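Local structure of possible galactose mutarotase (4RNL) at residues R24-R37 with Q46-G58. The protein is of unproven function but is an aldose 1-epimerase-family protein that probably interconverts the alpha and beta anomers of galactose or a related aldose. Numbering follows the deposited sequence. Where two conformers were deposited one is given.
Sequences RWTLESGPAGLRVR and QTVEAPDRDGMRG
R35 and E49 face each other as a hydrogen-bonded pair of antiparallel strands 35-39 and 45-51, and the arginine side chain lies amid the salt-bridge network of E28, R37, E49 and R57. R35 CB packs 3.6 Å from R57 NH1. With CG anti to the backbone N (chi1 -179°), CG and CD run alongside the E49 side chain, both within van der Waals distance of OE2. The bend at chi3 (57°) turns the guanidinium side-on to the carboxylate: R35 NE reaches E49 OE2 at 2.7 Å in a nearly straight bond, meeting that oxygen from above the carboxylate plane, while R35 NH2 binds E49 OE1 at 3.0 Å. R35 NH1 lies 3.9 Å from E28 OE1, a long, charge-only contact with the oxygen well out of the guanidinium plane. R57 NH1 lies over the centre of one guanidinium face and R37 NH2 over the opposite face, nearer its rim. The carboxylates of E49 and E28 probably offset this gathering of positive charge. R57 grips E28 end-on and almost coplanar, R57 NH1 to E28 OE1 at 3.1 Å and R57 NH2 to E28 OE2 at 2.8 Å, both through syn lone pairs. On the other face V36 and V48 are buried; nearby L34 CD2 packs on A50 CB, and L34 also meets L158 of strand 150-159. Strand 35-39 is central in this five-stranded antiparallel sheet, between 21-28 and 45-51.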
ATOM      1  N   ARG A  24     -12.178 -10.830 -10.090  1.00 13.53           N
ATOM      2  CA  ARG A  24     -12.415  -9.577  -9.367  1.00 11.18           C
ATOM      3  C   ARG A  24     -13.459  -9.798  -8.276  1.00 13.71           C
ATOM      4  O   ARG A  24     -14.559 -10.277  -8.547  1.00 15.51           O
ATOM      5  CB  ARG A  24     -12.862  -8.450 -10.309  1.00 14.15           C
ATOM      6  CG  ARG A  24     -13.091  -7.118  -9.581  1.00 12.21           C
ATOM      7  CD  ARG A  24     -13.199  -5.938 -10.529  1.00 16.24           C
ATOM      8  NE  ARG A  24     -14.388  -6.011 -11.380  1.00 18.99           N
ATOM      9  CZ  ARG A  24     -14.795  -5.032 -12.182  1.00 23.66           C
ATOM     10  NH1 ARG A  24     -14.104  -3.903 -12.251  1.00 18.14           N
ATOM     11  NH2 ARG A  24     -15.893  -5.180 -12.920  1.00 25.32           N
ATOM     12  N   TRP A  25     -13.109  -9.465  -7.040  1.00 12.70           N
ATOM     13  CA  TRP A  25     -14.033  -9.609  -5.919  1.00 12.16           C
ATOM     14  C   TRP A  25     -14.609  -8.250  -5.576  1.00 15.45           C
ATOM     15  O   TRP A  25     -13.871  -7.264  -5.467  1.00 16.61           O
ATOM     16  CB  TRP A  25     -13.295 -10.186  -4.712  1.00 11.44           C
ATOM     17  CG  TRP A  25     -12.946 -11.640  -4.884  1.00 13.92           C
ATOM     18  CD1 TRP A  25     -11.935 -12.164  -5.650  1.00 13.01           C
ATOM     19  CD2 TRP A  25     -13.610 -12.758  -4.277  1.00 12.90           C
ATOM     20  NE1 TRP A  25     -11.933 -13.542  -5.545  1.00 14.59           N
ATOM     21  CE2 TRP A  25     -12.951 -13.927  -4.717  1.00 13.05           C
ATOM     22  CE3 TRP A  25     -14.703 -12.880  -3.413  1.00 12.98           C
ATOM     23  CZ2 TRP A  25     -13.354 -15.206  -4.316  1.00 15.82           C
ATOM     24  CZ3 TRP A  25     -15.094 -14.148  -3.012  1.00 14.71           C
ATOM     25  CH2 TRP A  25     -14.421 -15.294  -3.465  1.00 21.59           C
ATOM     26  N   THR A  26     -15.928  -8.190  -5.416  1.00 11.80           N
ATOM     27  CA  THR A  26     -16.596  -6.932  -5.102  1.00 12.36           C
ATOM     28  C   THR A  26     -17.153  -6.981  -3.693  1.00 16.32           C
ATOM     29  O   THR A  26     -17.909  -7.892  -3.346  1.00 17.65           O
ATOM     30  CB  THR A  26     -17.744  -6.632  -6.075  1.00 17.10           C
ATOM     31  OG1 THR A  26     -17.222  -6.494  -7.399  1.00 15.02           O
ATOM     32  CG2 THR A  26     -18.436  -5.331  -5.694  1.00 18.13           C
ATOM     33  N   LEU A  27     -16.747  -6.011  -2.877  1.00 12.24           N
ATOM     34  CA  LEU A  27     -17.256  -5.871  -1.517  1.00 12.86           C
ATOM     35  C   LEU A  27     -18.142  -4.636  -1.511  1.00 16.65           C
ATOM     36  O   LEU A  27     -17.696  -3.549  -1.888  1.00 13.78           O
ATOM     37  CB  LEU A  27     -16.093  -5.682  -0.529  1.00 16.40           C
ATOM     38  CG  LEU A  27     -15.264  -6.895  -0.086  1.00 22.29           C
ATOM     39  CD1 LEU A  27     -14.785  -7.751  -1.245  1.00 21.10           C
ATOM     40  CD2 LEU A  27     -14.070  -6.451   0.733  1.00 16.02           C
ATOM     41  N   GLU A  28     -19.399  -4.795  -1.103  1.00 17.45           N
ATOM     42  CA  GLU A  28     -20.365  -3.703  -1.173  1.00 13.40           C
ATOM     43  C   GLU A  28     -21.107  -3.550   0.151  1.00 19.19           C
ATOM     44  O   GLU A  28     -21.744  -4.498   0.608  1.00 16.96           O
ATOM     45  CB  GLU A  28     -21.378  -3.977  -2.291  1.00 17.38           C
ATOM     46  CG  GLU A  28     -22.611  -3.093  -2.248  1.00 22.93           C
ATOM     47  CD  GLU A  28     -22.332  -1.688  -2.728  1.00 28.72           C
ATOM     48  OE1 GLU A  28     -22.186  -1.500  -3.954  1.00 30.06           O
ATOM     49  OE2 GLU A  28     -22.262  -0.771  -1.883  1.00 32.79           O
ATOM     50  N   SER A  29     -21.040  -2.365   0.761  1.00 14.58           N
ATOM     51  CA  SER A  29     -21.761  -2.122   2.012  1.00 16.21           C
ATOM     52  C   SER A  29     -22.865  -1.073   1.897  1.00 19.12           C
ATOM     53  O   SER A  29     -23.339  -0.553   2.906  1.00 17.51           O
ATOM     54  CB  SER A  29     -20.804  -1.791   3.170  1.00 15.51           C
ATOM     55  OG  SER A  29     -19.994  -0.650   2.903  1.00 15.64           O
ATOM     56  N   GLY A  30     -23.274  -0.768   0.668  1.00 19.55           N
ATOM     57  CA  GLY A  30     -24.443   0.078   0.450  1.00 24.60           C
ATOM     58  C   GLY A  30     -24.109   1.529   0.150  1.00 24.43           C
ATOM     59  O   GLY A  30     -22.945   1.927   0.217  1.00 22.66           O
ATOM     60  N   PRO A  31     -25.132   2.334  -0.171  1.00 28.14           N
ATOM     61  CA  PRO A  31     -24.886   3.727  -0.569  1.00 29.54           C
ATOM     62  C   PRO A  31     -24.217   4.572   0.520  1.00 34.54           C
ATOM     63  O   PRO A  31     -23.442   5.472   0.196  1.00 38.24           O
ATOM     64  CB  PRO A  31     -26.288   4.258  -0.914  1.00 34.75           C
ATOM     65  CG  PRO A  31     -27.254   3.259  -0.345  1.00 35.58           C
ATOM     66  CD  PRO A  31     -26.541   1.943  -0.341  1.00 27.03           C
ATOM     67  N   ALA A  32     -24.487   4.277   1.785  1.00 31.01           N
ATOM     68  CA  ALA A  32     -23.863   5.023   2.876  1.00 31.02           C
ATOM     69  C   ALA A  32     -22.505   4.436   3.238  1.00 30.29           C
ATOM     70  O   ALA A  32     -21.786   4.979   4.077  1.00 28.52           O
ATOM     71  CB  ALA A  32     -24.775   5.052   4.095  1.00 31.64           C
ATOM     72  N   GLY A  33     -22.167   3.315   2.607  1.00 24.22           N
ATOM     73  CA  GLY A  33     -20.902   2.650   2.857  1.00 22.15           C
ATOM     74  C   GLY A  33     -19.962   2.753   1.673  1.00 18.27           C
ATOM     75  O   GLY A  33     -19.848   3.807   1.046  1.00 26.14           O
ATOM     76  N   LEU A  34     -19.289   1.650   1.366  1.00 16.67           N
ATOM     77  CA  LEU A  34     -18.288   1.643   0.316  1.00 16.20           C
ATOM     78  C   LEU A  34     -18.573   0.562  -0.695  1.00 15.32           C
ATOM     79  O   LEU A  34     -19.289  -0.400  -0.411  1.00 15.77           O
ATOM     80  CB  LEU A  34     -16.905   1.345   0.907  1.00 16.50           C
ATOM     81  CG  LEU A  34     -16.306   2.224   1.994  1.00 18.36           C
ATOM     82  CD1 LEU A  34     -14.880   1.779   2.220  1.00 17.53           C
ATOM     83  CD2 LEU A  34     -16.362   3.676   1.585  1.00 18.95           C
ATOM     84  N   ARG A  35     -17.982   0.712  -1.872  1.00 15.11           N
ATOM     85  CA  ARG A  35     -17.785  -0.423  -2.762  1.00 14.79           C
ATOM     86  C   ARG A  35     -16.285  -0.497  -3.010  1.00 13.46           C
ATOM     87  O   ARG A  35     -15.645   0.508  -3.364  1.00 14.46           O
ATOM     88  CB  ARG A  35     -18.565  -0.281  -4.082  1.00 15.02           C
ATOM     89  CG  ARG A  35     -18.366  -1.488  -5.008  1.00 14.24           C
ATOM     90  CD  ARG A  35     -19.412  -1.575  -6.108  1.00 16.74           C
ATOM     91  NE  ARG A  35     -19.458  -0.365  -6.919  1.00 23.89           N
ATOM     92  CZ  ARG A  35     -20.500  -0.014  -7.668  1.00 33.45           C
ATOM     93  NH1 ARG A  35     -21.576  -0.793  -7.707  1.00 29.26           N
ATOM     94  NH2 ARG A  35     -20.465   1.110  -8.374  1.00 34.26           N
ATOM     95  N   VAL A  36     -15.726  -1.671  -2.765  1.00 12.25           N
ATOM     96  CA  VAL A  36     -14.312  -1.916  -2.979  1.00 11.83           C
ATOM     97  C   VAL A  36     -14.195  -3.132  -3.874  1.00 15.23           C
ATOM     98  O   VAL A  36     -14.874  -4.135  -3.652  1.00 17.29           O
ATOM     99  CB  VAL A  36     -13.586  -2.186  -1.641  1.00 12.50           C
ATOM    100  CG1 VAL A  36     -12.124  -2.571  -1.890  1.00 12.82           C
ATOM    101  CG2 VAL A  36     -13.672  -0.952  -0.723  1.00 12.97           C
ATOM    102  N   ARG A  37     -13.357  -3.047  -4.902  1.00 11.09           N
ATOM    103  CA  ARG A  37     -13.119  -4.210  -5.752  1.00 10.51           C
ATOM    104  C   ARG A  37     -11.656  -4.620  -5.656  1.00 11.98           C
ATOM    105  O   ARG A  37     -10.770  -3.766  -5.710  1.00 10.77           O
ATOM    106  CB  ARG A  37     -13.496  -3.902  -7.202  1.00 13.48           C
ATOM    107  CG  ARG A  37     -14.955  -3.506  -7.386  1.00 15.42           C
ATOM    108  CD  ARG A  37     -15.310  -3.380  -8.860  1.00 26.97           C
ATOM    109  NE  ARG A  37     -16.697  -2.958  -9.044  1.00 33.81           N
ATOM    110  CZ  ARG A  37     -17.060  -1.752  -9.470  1.00 47.40           C
ATOM    111  NH1 ARG A  37     -16.134  -0.848  -9.770  1.00 51.25           N
ATOM    112  NH2 ARG A  37     -18.345  -1.450  -9.603  1.00 47.14           N
ATOM    113  N   GLN A  46      -8.645  -2.441  -7.026  1.00  9.96           N
ATOM    114  CA  GLN A  46      -8.909  -1.823  -8.323  1.00 11.23           C
ATOM    115  C   GLN A  46      -9.731  -0.552  -8.189  1.00 15.88           C
ATOM    116  O   GLN A  46      -9.458   0.448  -8.863  1.00 19.95           O
ATOM    117  CB  GLN A  46      -9.643  -2.794  -9.249  1.00 10.80           C
ATOM    118  CG  GLN A  46      -9.669  -2.305 -10.685  1.00 13.47           C
ATOM    119  CD  GLN A  46     -11.048  -2.371 -11.277  1.00 23.66           C
ATOM    120  OE1 GLN A  46     -11.956  -2.964 -10.692  1.00 21.89           O
ATOM    121  NE2 GLN A  46     -11.223  -1.757 -12.440  1.00 26.18           N
ATOM    122  N   THR A  47     -10.746  -0.591  -7.333  1.00 13.61           N
ATOM    123  CA  THR A  47     -11.563   0.599  -7.099  1.00 14.59           C
ATOM    124  C   THR A  47     -12.013   0.723  -5.640  1.00 12.53           C
ATOM    125  O   THR A  47     -12.184  -0.272  -4.932  1.00 10.31           O
ATOM    126  CB  THR A  47     -12.817   0.648  -8.007  1.00 23.36           C
ATOM    127  OG1 THR A  47     -13.514  -0.598  -7.930  1.00 22.09           O
ATOM    128  CG2 THR A  47     -12.463   0.942  -9.466  1.00 27.38           C
ATOM    129  N   VAL A  48     -12.194   1.968  -5.215  1.00 11.50           N
ATOM    130  CA  VAL A  48     -12.733   2.312  -3.908  1.00 11.66           C
ATOM    131  C   VAL A  48     -13.746   3.431  -4.141  1.00 14.18           C
ATOM    132  O   VAL A  48     -13.400   4.484  -4.685  1.00 13.12           O
ATOM    133  CB  VAL A  48     -11.628   2.826  -2.955  1.00 14.10           C
ATOM    134  CG1 VAL A  48     -12.238   3.339  -1.667  1.00 15.66           C
ATOM    135  CG2 VAL A  48     -10.611   1.721  -2.652  1.00 10.74           C
ATOM    136  N   GLU A  49     -14.998   3.198  -3.766  1.00 12.64           N
ATOM    137  CA  GLU A  49     -16.051   4.193  -3.959  1.00 12.88           C
ATOM    138  C   GLU A  49     -16.679   4.563  -2.624  1.00 15.61           C
ATOM    139  O   GLU A  49     -17.009   3.686  -1.829  1.00 12.59           O
ATOM    140  CB  GLU A  49     -17.121   3.651  -4.909  1.00 15.10           C
ATOM    141  CG  GLU A  49     -16.616   3.491  -6.341  1.00 14.09           C
ATOM    142  CD  GLU A  49     -17.494   2.584  -7.176  1.00 23.99           C
ATOM    143  OE1 GLU A  49     -18.327   3.107  -7.940  1.00 24.21           O
ATOM    144  OE2 GLU A  49     -17.351   1.346  -7.068  1.00 26.13           O
ATOM    145  N   ALA A  50     -16.861   5.864  -2.402  1.00 11.81           N
ATOM    146  CA  ALA A  50     -17.324   6.392  -1.123  1.00 12.87           C
ATOM    147  C   ALA A  50     -18.137   7.658  -1.372  1.00 12.80           C
ATOM    148  O   ALA A  50     -17.877   8.384  -2.340  1.00 12.74           O
ATOM    149  CB  ALA A  50     -16.121   6.715  -0.226  1.00 11.72           C
ATOM    150  N   PRO A  51     -19.108   7.946  -0.493  1.00 15.13           N
ATOM    151  CA  PRO A  51     -19.951   9.132  -0.702  1.00 14.37           C
ATOM    152  C   PRO A  51     -19.265  10.447  -0.336  1.00 15.83           C
ATOM    153  O   PRO A  51     -18.425  10.476   0.577  1.00 14.24           O
ATOM    154  CB  PRO A  51     -21.143   8.882   0.231  1.00 17.24           C
ATOM    155  CG  PRO A  51     -20.580   8.046   1.335  1.00 17.51           C
ATOM    156  CD  PRO A  51     -19.525   7.165   0.688  1.00 17.42           C
ATOM    157  N   ASP A  52     -19.619  11.521  -1.047  1.00 15.95           N
ATOM    158  CA  ASP A  52     -19.183  12.866  -0.677  1.00 17.34           C
ATOM    159  C   ASP A  52     -20.157  13.434   0.358  1.00 19.10           C
ATOM    160  O   ASP A  52     -21.077  12.730   0.791  1.00 17.64           O
ATOM    161  CB  ASP A  52     -19.051  13.783  -1.916  1.00 15.36           C
ATOM    162  CG  ASP A  52     -20.387  14.057  -2.626  1.00 23.82           C
ATOM    163  OD1 ASP A  52     -21.472  13.800  -2.059  1.00 20.31           O
ATOM    164  OD2 ASP A  52     -20.348  14.570  -3.769  1.00 21.07           O
ATOM    165  N   ARG A  53     -19.984  14.698   0.737  1.00 16.78           N
ATOM    166  CA  ARG A  53     -20.840  15.286   1.771  1.00 19.33           C
ATOM    167  C   ARG A  53     -22.314  15.397   1.361  1.00 23.20           C
ATOM    168  O   ARG A  53     -23.183  15.542   2.218  1.00 23.68           O
ATOM    169  CB  ARG A  53     -20.308  16.649   2.243  1.00 18.50           C
ATOM    170  CG  ARG A  53     -20.301  17.731   1.178  1.00 21.57           C
ATOM    171  CD  ARG A  53     -20.121  19.122   1.797  1.00 22.14           C
ATOM    172  NE  ARG A  53     -18.820  19.296   2.455  1.00 25.94           N
ATOM    173  CZ  ARG A  53     -17.723  19.727   1.837  1.00 24.20           C
ATOM    174  NH1 ARG A  53     -16.582  19.867   2.507  1.00 19.09           N
ATOM    175  NH2 ARG A  53     -17.764  20.019   0.546  1.00 19.39           N
ATOM    176  N   ASP A  54     -22.595  15.332   0.063  1.00 19.88           N
ATOM    177  CA  ASP A  54     -23.984  15.340  -0.415  1.00 21.16           C
ATOM    178  C   ASP A  54     -24.526  13.915  -0.558  1.00 23.78           C
ATOM    179  O   ASP A  54     -25.680  13.709  -0.952  1.00 23.69           O
ATOM    180  CB  ASP A  54     -24.104  16.074  -1.759  1.00 21.28           C
ATOM    181  CG  ASP A  54     -23.705  17.532  -1.670  1.00 33.31           C
ATOM    182  OD1 ASP A  54     -23.887  18.132  -0.590  1.00 33.55           O
ATOM    183  OD2 ASP A  54     -23.208  18.078  -2.680  1.00 41.67           O
ATOM    184  N   GLY A  55     -23.687  12.940  -0.238  1.00 21.02           N
ATOM    185  CA  GLY A  55     -24.076  11.544  -0.288  1.00 21.93           C
ATOM    186  C   GLY A  55     -23.820  10.880  -1.626  1.00 24.50           C
ATOM    187  O   GLY A  55     -24.216   9.738  -1.834  1.00 21.80           O
HETATM  188  N   MSE A  56     -23.152  11.583  -2.535  1.00 20.65           N
HETATM  189  CA  MSE A  56     -22.923  11.051  -3.880  0.61 20.38           C
HETATM  190  C   MSE A  56     -21.693  10.157  -3.966  1.00 16.18           C
HETATM  191  O   MSE A  56     -20.586  10.550  -3.604  1.00 15.81           O
HETATM  192  CB  MSE A  56     -22.810  12.179  -4.907  0.61 23.56           C
HETATM  193  CG  MSE A  56     -22.613  11.683  -6.339  0.61 33.45           C
HETATM  194 SE   MSE A  56     -24.160  10.740  -7.088  0.61107.83          SE
HETATM  195  CE  MSE A  56     -23.397  10.189  -8.797  0.61 47.02           C
ATOM    196  N   ARG A  57     -21.890   8.935  -4.452  1.00 15.92           N
ATOM    197  CA  ARG A  57     -20.785   7.989  -4.586  1.00 16.24           C
ATOM    198  C   ARG A  57     -19.789   8.425  -5.671  1.00 17.23           C
ATOM    199  O   ARG A  57     -20.188   8.930  -6.720  1.00 18.74           O
ATOM    200  CB  ARG A  57     -21.344   6.595  -4.896  1.00 18.66           C
ATOM    201  CG  ARG A  57     -20.296   5.525  -5.119  1.00 16.45           C
ATOM    202  CD  ARG A  57     -20.942   4.133  -5.159  1.00 20.83           C
ATOM    203  NE  ARG A  57     -21.112   3.560  -3.819  1.00 23.16           N
ATOM    204  CZ  ARG A  57     -21.435   2.292  -3.574  1.00 23.00           C
ATOM    205  NH1 ARG A  57     -21.639   1.448  -4.578  1.00 20.11           N
ATOM    206  NH2 ARG A  57     -21.552   1.865  -2.320  1.00 16.54           N
ATOM    207  N   GLY A  58     -18.496   8.244  -5.412  1.00 15.19           N
ATOM    208  CA  GLY A  58     -17.476   8.546  -6.403  1.00 13.01           C
ATOM    209  C   GLY A  58     -16.280   7.626  -6.253  1.00 13.77           C
ATOM    210  O   GLY A  58     -15.974   7.183  -5.139  1.00 12.78           O
TER
HETATM  211  O   HOH W   1     -20.905   4.754  -1.339  1.00 28.36           O
HETATM  212  O   HOH W   2     -23.463   6.751  -2.060  1.00 32.29           O
HETATM  213  O   HOH W   3     -15.298   0.127  -6.167  1.00 22.94           O
HETATM  214  O   HOH W   4     -16.478   2.228 -10.736  1.00 40.68           O